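Type I modular polyketide synthase (Streptomyces albus subsp. albus, PDB 6IYT) is the acyltransferase domain of module 14 of the salinomycin polyketide synthase and probably selects an ethylmalonyl extender unit from coenzyme A for transfer to the carrier protein. Local coordinates at residues P44-A49 against S80-R85; A108-G113 against G427-L432. One frame throughout, in Å; residues are numbered along the deposited sequence.

In the fold
The chain enters strand 43-49, runs through helix 52-67 and helix 74-84, and at the end of the latter returns to its own first strand. Contact 1 closes this short, mostly helical excursion, which has no strand. Strand 90-96 then pairs with 43-49, and helix 99-105 leads to strand 111-114, the third of the antiparallel sheet. There contact 2 opens: it closes only some 314 residues later, when helix 428-439, late in the acyltransferase sequence, comes back. The two loops follow in series and neither nest nor cross. Both reach the same small sheet, from its two outermost strands, with centres about 14 Å apart; Pro44 of contact 1 packs on Leu432 of contact 2.

Contact 1 (P44-A49 against S80-R85); sequences PWIVSA and SLAATR
The indole of Trp45 meets Leu81 obliquely, at the pyrrole end next to its own CB: Leu81 CD1 lies 3.7 Å from Trp45 CB and 3.8 Å from Trp45 CG. Leu62 and Val66 of helix 52-67 also touch the Trp45 side chain, and NE1 donates to the carbonyl oxygen of Ala74, which helps fix the rotation of the ring. The other flat group is the Ile46 peptide carbonyl. Its oxygen is met by Leu81 CB at 3.5 Å, and the Leu81 methyls CD1 and CD2 come almost as near. With CG anti to its own carbonyl carbon (chi1 -73°), Leu81 turns both methyls to the strand. Trp45 and Val47 bond to strand 90-96 through their backbones, so Ile46 O belongs to the outer edge of the sheet, and water 1 satisfies it, donating to Ile46 O at 2.9 Å and to Leu81 O at 3.1 Å. The arrangement belongs to a small alpha/beta unit, three antiparallel strands flanked by helix 52-67 and helix 74-84, consistent with the linker between ketosynthase and acyltransferase in modular synthases. The short strand and helix axes approach to 7.5 Å at 45°. Ile46 sets CG1 between its backbone N and carbonyl carbon (chi1 72°), and the extended tip carries CD1 to 3.9 Å from Ala82 CA, alongside the helix backbone; the same side chain also touches Val93 of strand 90-96 and Trp439 of helix 428-439. Within 80-85, Ser80 O takes two donors, one on each side of the carbonyl plane: Thr84 N, and Thr84 OG1 at 2.7 Å.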
# COMPACT_ATOMS: atom_id res chain seq x y z
N PRO A 44 -2.04 -9.43 19.81
CA PRO A 44 -1.74 -10.68 19.11
C PRO A 44 -1.08 -11.71 20.00
O PRO A 44 -0.20 -11.39 20.77
CB PRO A 44 -0.76 -10.23 18.03
CG PRO A 44 0.05 -9.18 18.71
CD PRO A 44 -0.94 -8.46 19.64
N TRP A 45 -1.51 -12.96 19.87
CA TRP A 45 -0.80 -14.09 20.43
C TRP A 45 -0.21 -14.89 19.26
O TRP A 45 -0.98 -15.45 18.45
CB TRP A 45 -1.77 -15.00 21.18
CG TRP A 45 -2.14 -14.56 22.53
CD1 TRP A 45 -1.78 -13.37 23.15
CD2 TRP A 45 -2.87 -15.32 23.50
NE1 TRP A 45 -2.33 -13.33 24.41
CE2 TRP A 45 -2.99 -14.51 24.65
CE3 TRP A 45 -3.45 -16.61 23.50
CZ2 TRP A 45 -3.68 -14.95 25.80
CZ3 TRP A 45 -4.10 -17.04 24.62
CH2 TRP A 45 -4.21 -16.21 25.76
N ILE A 46 1.11 -14.89 19.12
CA ILE A 46 1.74 -15.55 18.00
C ILE A 46 2.22 -16.93 18.44
O ILE A 46 2.51 -17.12 19.59
CB ILE A 46 2.89 -14.74 17.37
CG1 ILE A 46 4.10 -14.72 18.27
CG2 ILE A 46 2.43 -13.32 17.06
CD1 ILE A 46 5.28 -14.06 17.64
N VAL A 47 1.99 -17.91 17.58
CA VAL A 47 2.35 -19.32 17.88
C VAL A 47 3.04 -19.93 16.67
O VAL A 47 2.64 -19.67 15.53
CB VAL A 47 1.06 -20.15 18.19
CG1 VAL A 47 1.39 -21.47 18.86
CG2 VAL A 47 0.12 -19.36 19.05
N SER A 48 4.03 -20.81 16.90
CA SER A 48 4.68 -21.47 15.79
C SER A 48 5.23 -22.82 16.20
O SER A 48 5.45 -23.09 17.40
CB SER A 48 5.80 -20.61 15.19
OG SER A 48 6.88 -20.46 16.10
N ALA A 49 5.36 -23.68 15.21
CA ALA A 49 5.83 -25.06 15.43
C ALA A 49 6.38 -25.60 14.12
O ALA A 49 6.45 -24.88 13.14
CB ALA A 49 4.68 -25.93 15.91
N SER A 80 4.98 -12.31 25.97
CA SER A 80 5.87 -13.43 26.26
C SER A 80 6.02 -14.37 25.03
O SER A 80 7.11 -14.84 24.72
CB SER A 80 5.35 -14.20 27.46
OG SER A 80 5.31 -13.36 28.62
N LEU A 81 4.92 -14.61 24.35
CA LEU A 81 4.95 -15.39 23.12
C LEU A 81 5.85 -14.73 22.08
O LEU A 81 6.50 -15.40 21.31
CB LEU A 81 3.55 -15.53 22.57
CG LEU A 81 2.64 -16.48 23.34
CD1 LEU A 81 1.22 -16.23 22.97
CD2 LEU A 81 3.02 -17.95 23.11
N ALA A 82 5.83 -13.39 22.04
CA ALA A 82 6.63 -12.65 21.06
C ALA A 82 8.11 -12.63 21.45
O ALA A 82 8.96 -12.61 20.59
CB ALA A 82 6.09 -11.23 20.92
N ALA A 83 8.41 -12.58 22.74
CA ALA A 83 9.76 -12.33 23.17
C ALA A 83 10.53 -13.64 23.37
O ALA A 83 11.73 -13.66 23.21
CB ALA A 83 9.76 -11.49 24.44
N THR A 84 9.83 -14.71 23.75
CA THR A 84 10.50 -15.86 24.41
C THR A 84 10.42 -17.13 23.57
O THR A 84 11.06 -18.13 23.90
CB THR A 84 9.94 -16.15 25.84
OG1 THR A 84 8.67 -16.80 25.75
CG2 THR A 84 9.80 -14.86 26.65
N ARG A 85 9.68 -17.09 22.48
CA ARG A 85 9.56 -18.25 21.62
C ARG A 85 10.38 -18.04 20.36
O ARG A 85 10.34 -16.96 19.78
CB ARG A 85 8.09 -18.51 21.26
CG ARG A 85 7.23 -19.02 22.40
CD ARG A 85 7.61 -20.44 22.80
NE ARG A 85 6.42 -21.19 23.21
CZ ARG A 85 6.22 -21.69 24.42
NH1 ARG A 85 5.05 -22.25 24.71
NH2 ARG A 85 7.18 -21.61 25.35
O HOH W 1 5.29 -17.89 20.00

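Contact 2 (A108-G113 against G427-L432); sequences APDVAG and GPRRVL
Arg429, in the first turn of helix 428-439, reaches Asp110, which with Val111 faces Val93 in a classic beta bulge where strand 111-114 joins the three-stranded sheet of the probable linker domain. The contact thus ties a helix late in the acyltransferase sequence to the residue leading into the outer strand of that sheet. From CB the chain runs out with CG anti to the backbone N, and the side chain also touches Leu42 and Leu95. A bend at chi3 (-75°) then swings the guanidinium to the acid. CZ stands 4.1 Å from Asp110 OD2, while NH2, at the tip, donates to that oxygen at 3.1 Å with an N-H...O angle of 160°: a salt bridge made through one nitrogen and one oxygen. NH1 donates to water 2 at 3.0 Å. Both partners lie at the guanidinium edge, near its plane, but NH2 meets OD2 from above the carboxylate plane, the two planes being 41° apart. Water 2 lies between NH1 and OD2, but its 2.5 Å separation from Asp110 OD2 is shorter than usual, so the details of that link are doubtful. Both residues are exposed, so the pairing sits at the surface. Next in the chain, Val111 packs on Thr433, Ala436 and Glu437 of the same helix, and the second carboxylate oxygen, Asp110 OD1, accepts from the backbone N of Leu95.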
# COMPACT_ATOMS: atom_id res chain seq x y z
N ALA A 108 -9.37 -21.44 16.48
CA ALA A 108 -9.53 -21.03 15.07
C ALA A 108 -8.80 -19.74 14.78
O ALA A 108 -9.42 -18.66 14.76
CB ALA A 108 -11.00 -20.85 14.75
N PRO A 109 -7.48 -19.80 14.67
CA PRO A 109 -6.74 -18.56 14.67
C PRO A 109 -7.13 -17.63 13.53
O PRO A 109 -7.46 -18.10 12.42
CB PRO A 109 -5.30 -19.02 14.50
CG PRO A 109 -5.28 -20.36 15.17
CD PRO A 109 -6.61 -20.97 14.81
N ASP A 110 -6.94 -16.36 13.73
CA ASP A 110 -7.28 -15.36 12.71
C ASP A 110 -6.46 -15.51 11.41
O ASP A 110 -7.00 -15.38 10.31
CB ASP A 110 -7.13 -13.96 13.30
CG ASP A 110 -8.01 -13.75 14.55
OD1 ASP A 110 -7.62 -14.21 15.66
OD2 ASP A 110 -9.08 -13.07 14.45
N VAL A 111 -5.18 -15.81 11.55
CA VAL A 111 -4.28 -15.92 10.41
C VAL A 111 -3.37 -17.10 10.67
O VAL A 111 -2.87 -17.28 11.80
CB VAL A 111 -3.40 -14.64 10.25
CG1 VAL A 111 -2.54 -14.74 9.03
CG2 VAL A 111 -4.27 -13.41 10.14
N ALA A 112 -3.17 -17.92 9.66
CA ALA A 112 -2.25 -19.04 9.74
C ALA A 112 -1.54 -19.22 8.44
O ALA A 112 -2.10 -18.92 7.36
CB ALA A 112 -2.96 -20.32 10.13
N GLY A 113 -0.32 -19.68 8.50
CA GLY A 113 0.44 -19.88 7.29
C GLY A 113 1.74 -20.63 7.51
O GLY A 113 2.05 -21.05 8.62
N GLY A 427 -8.00 0.14 11.54
CA GLY A 427 -7.46 0.28 12.88
C GLY A 427 -6.51 -0.84 13.29
O GLY A 427 -5.92 -1.52 12.46
N PRO A 428 -6.36 -1.03 14.59
CA PRO A 428 -5.32 -1.94 15.00
C PRO A 428 -5.55 -3.36 14.53
O PRO A 428 -4.60 -4.05 14.18
CB PRO A 428 -5.35 -1.84 16.51
CG PRO A 428 -5.78 -0.45 16.75
CD PRO A 428 -6.76 -0.13 15.68
N ARG A 429 -6.81 -3.81 14.49
CA ARG A 429 -7.02 -5.16 13.99
C ARG A 429 -6.47 -5.32 12.56
O ARG A 429 -5.78 -6.30 12.26
CB ARG A 429 -8.47 -5.59 14.05
CG ARG A 429 -8.68 -6.93 13.33
CD ARG A 429 -10.11 -7.42 13.41
NE ARG A 429 -10.40 -7.95 14.72
CZ ARG A 429 -10.09 -9.19 15.09
NH1 ARG A 429 -10.44 -9.61 16.28
NH2 ARG A 429 -9.53 -10.04 14.22
N ARG A 430 -6.79 -4.38 11.69
CA ARG A 430 -6.29 -4.44 10.32
C ARG A 430 -4.76 -4.43 10.23
O ARG A 430 -4.17 -5.22 9.50
CB ARG A 430 -6.86 -3.30 9.46
CG ARG A 430 -6.42 -3.34 8.02
CD ARG A 430 -6.89 -4.57 7.31
NE ARG A 430 -5.85 -5.60 7.18
CZ ARG A 430 -6.01 -6.77 6.57
NH1 ARG A 430 -7.23 -7.18 6.21
NH2 ARG A 430 -4.98 -7.59 6.42
N VAL A 431 -4.11 -3.56 10.98
CA VAL A 431 -2.64 -3.52 11.01
C VAL A 431 -2.10 -4.87 11.47
O VAL A 431 -1.18 -5.43 10.86
CB VAL A 431 -2.12 -2.40 11.90
CG1 VAL A 431 -0.61 -2.46 12.03
CG2 VAL A 431 -2.55 -1.04 11.32
N LEU A 432 -2.54 -5.31 12.63
CA LEU A 432 -2.06 -6.59 13.17
C LEU A 432 -2.33 -7.75 12.22
O LEU A 432 -1.54 -8.71 12.17
CB LEU A 432 -2.70 -6.87 14.53
CG LEU A 432 -2.28 -5.95 15.69
CD1 LEU A 432 -3.05 -6.33 16.95
CD2 LEU A 432 -0.79 -6.02 15.94
O HOH W 2 -10.24 -12.54 16.64